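Local structure of cyclic nucleotide-binding domain (CNMP-BD) protein (Geobacter metallireducens, 3MDP) at residues R7-R12 with L17-L22. The protein probably binds a cyclic nucleotide in a double-stranded beta-helix domain and may act in transcriptional regulation. Sequence-based numbering, arbitrary orientation. Where two conformers were deposited one is given.
Sequences RLRVYR and LTDEQL
R9 runs extended from CG to NE, and a turn at chi4 of -78° sets its guanidinium against the start of helix 19-27, with L17 O at the edge. NH2 makes the main bond, to L17 O at 2.6 Å with an N-H...O angle of 145°; NH1 reaches the same oxygen weakly at 3.0 Å, so that one carbonyl oxygen accepts from both terminal nitrogens, unequally. NH2 also forms a salt bridge to D19 OD1 at 3.0 Å, meeting the carboxylate from above its plane, the two flat groups standing 78° apart. L22 CD1 lies over one face of the guanidinium, 3.5 Å above its centre. The other methyl of L22, CD2, meets L8 CD1 at 4.2 Å, and F14 of helix 12-15 touches both leucines. T18, the N-cap of helix 19-27, forms a capping box with Q21: Q21 N bonds to T18 OG1, and T18 N to Q21 OE1. Were R9 an alanine, D19 would probably lose its cationic mate and L17 O its guanidinium donors, and L22 CD1 would be uncovered. One arginine thus joins the 7-10 turn to the helix N-terminus, its salt bridge to exposed D19 lying toward solvent while L8, L17 and L22 are buried.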
loop_
_atom_site.group_PDB
_atom_site.type_symbol
_atom_site.label_atom_id
_atom_site.label_comp_id
_atom_site.label_asym_id
_atom_site.label_seq_id
_atom_site.Cartn_x
_atom_site.Cartn_y
_atom_site.Cartn_z
ATOM N N ARG A 7 23.258 -0.410 8.019
ATOM C CA ARG A 7 22.785 -1.764 7.704
ATOM C C ARG A 7 21.349 -1.746 7.172
ATOM O O ARG A 7 20.992 -2.582 6.364
ATOM C CB ARG A 7 22.887 -2.711 8.912
ATOM C CG ARG A 7 24.320 -2.999 9.401
ATOM C CD ARG A 7 24.366 -4.283 10.258
ATOM N NE ARG A 7 24.541 -5.484 9.426
ATOM C CZ ARG A 7 24.705 -6.726 9.891
ATOM N NH1 ARG A 7 24.708 -6.966 11.198
ATOM N NH2 ARG A 7 24.861 -7.736 9.038
ATOM N N LEU A 8 20.536 -0.795 7.626
ATOM C CA LEU A 8 19.136 -0.659 7.137
ATOM C C LEU A 8 19.056 -0.372 5.622
ATOM O O LEU A 8 18.104 -0.817 4.962
ATOM C CB LEU A 8 18.387 0.454 7.882
ATOM C CG LEU A 8 18.092 0.301 9.377
ATOM C CD1 LEU A 8 17.398 1.588 9.903
ATOM C CD2 LEU A 8 17.237 -0.945 9.667
ATOM N N ARG A 9 20.052 0.336 5.079
ATOM C CA ARG A 9 20.057 0.733 3.656
ATOM C C ARG A 9 20.028 -0.379 2.652
ATOM O O ARG A 9 19.640 -0.155 1.512
ATOM C CB ARG A 9 21.299 1.532 3.300
ATOM C CG ARG A 9 21.176 2.941 3.590
ATOM C CD ARG A 9 22.153 3.791 2.783
ATOM N NE ARG A 9 21.899 5.146 3.224
ATOM C CZ ARG A 9 20.867 5.879 2.823
ATOM N NH1 ARG A 9 20.019 5.423 1.899
ATOM N NH2 ARG A 9 20.694 7.096 3.332
ATOM N N VAL A 10 20.475 -1.563 3.034
ATOM C CA VAL A 10 20.474 -2.663 2.110
ATOM C C VAL A 10 19.056 -3.186 1.880
ATOM O O VAL A 10 18.858 -3.989 0.972
ATOM C CB VAL A 10 21.385 -3.800 2.590
ATOM C CG1 VAL A 10 22.806 -3.237 2.973
ATOM C CG2 VAL A 10 20.754 -4.510 3.756
ATOM N N TYR A 11 18.076 -2.754 2.686
ATOM C CA TYR A 11 16.699 -3.250 2.527
ATOM C C TYR A 11 15.836 -2.250 1.798
ATOM O O TYR A 11 15.964 -1.038 2.010
ATOM C CB TYR A 11 16.071 -3.579 3.880
ATOM C CG TYR A 11 16.847 -4.633 4.635
ATOM C CD1 TYR A 11 16.825 -5.964 4.226
ATOM C CD2 TYR A 11 17.657 -4.283 5.709
ATOM C CE1 TYR A 11 17.547 -6.946 4.900
ATOM C CE2 TYR A 11 18.397 -5.251 6.397
ATOM C CZ TYR A 11 18.327 -6.587 5.996
ATOM O OH TYR A 11 19.069 -7.543 6.673
ATOM N N ARG A 12 14.931 -2.770 0.968
ATOM C CA ARG A 12 14.154 -1.935 0.031
ATOM C C ARG A 12 13.431 -0.799 0.712
ATOM O O ARG A 12 13.450 0.322 0.234
ATOM C CB ARG A 12 13.114 -2.791 -0.713
ATOM C CG ARG A 12 12.867 -2.368 -2.113
ATOM C CD ARG A 12 12.970 -3.577 -3.001
ATOM N NE ARG A 12 13.356 -3.216 -4.356
ATOM C CZ ARG A 12 13.760 -4.099 -5.258
ATOM N NH1 ARG A 12 13.849 -5.390 -4.938
ATOM N NH2 ARG A 12 14.084 -3.694 -6.480
ATOM N N LEU A 17 15.886 6.353 1.841
ATOM C CA LEU A 17 15.874 7.399 2.889
ATOM C C LEU A 17 17.179 8.185 2.954
ATOM O O LEU A 17 18.253 7.665 2.667
ATOM C CB LEU A 17 15.584 6.783 4.258
ATOM C CG LEU A 17 14.241 6.055 4.413
ATOM C CD1 LEU A 17 14.107 5.467 5.798
ATOM C CD2 LEU A 17 13.063 6.961 4.125
ATOM N N THR A 18 17.088 9.452 3.338
ATOM C CA THR A 18 18.291 10.237 3.599
ATOM C C THR A 18 19.015 9.704 4.829
ATOM O O THR A 18 18.451 8.966 5.652
ATOM C CB THR A 18 17.963 11.700 3.897
ATOM O OG1 THR A 18 17.188 11.759 5.112
ATOM C CG2 THR A 18 17.191 12.323 2.742
ATOM N N ASP A 19 20.266 10.124 4.975
ATOM C CA ASP A 19 21.078 9.696 6.107
ATOM C C ASP A 19 20.466 10.126 7.436
ATOM O O ASP A 19 20.466 9.344 8.389
ATOM C CB ASP A 19 22.501 10.250 5.981
ATOM C CG ASP A 19 23.280 9.601 4.843
ATOM O OD1 ASP A 19 23.050 8.398 4.539
ATOM O OD2 ASP A 19 24.140 10.295 4.269
ATOM N N GLU A 20 19.942 11.351 7.494
ATOM C CA GLU A 20 19.290 11.850 8.716
ATOM C C GLU A 20 18.055 11.015 9.027
ATOM O O GLU A 20 17.831 10.623 10.171
ATOM C CB GLU A 20 18.924 13.346 8.605
ATOM C CG GLU A 20 18.078 13.877 9.796
ATOM C CD GLU A 20 17.979 15.399 9.854
ATOM O OE1 GLU A 20 19.023 16.049 10.018
ATOM O OE2 GLU A 20 16.850 15.941 9.774
ATOM N N GLN A 21 17.256 10.729 8.004
ATOM C CA GLN A 21 16.069 9.904 8.187
ATOM C C GLN A 21 16.438 8.505 8.729
ATOM O O GLN A 21 15.766 7.988 9.614
ATOM C CB GLN A 21 15.256 9.820 6.888
ATOM C CG GLN A 21 14.541 11.136 6.489
ATOM C CD GLN A 21 14.021 11.143 5.038
ATOM O OE1 GLN A 21 14.363 10.277 4.232
ATOM N NE2 GLN A 21 13.164 12.111 4.723
ATOM N N LEU A 22 17.519 7.905 8.238
ATOM C CA LEU A 22 17.900 6.573 8.713
ATOM C C LEU A 22 18.356 6.604 10.175
ATOM O O LEU A 22 17.945 5.742 10.972
ATOM C CB LEU A 22 18.947 5.894 7.806
ATOM C CG LEU A 22 18.357 5.281 6.518
ATOM C CD1 LEU A 22 19.432 4.550 5.737
ATOM C CD2 LEU A 22 17.209 4.327 6.788
#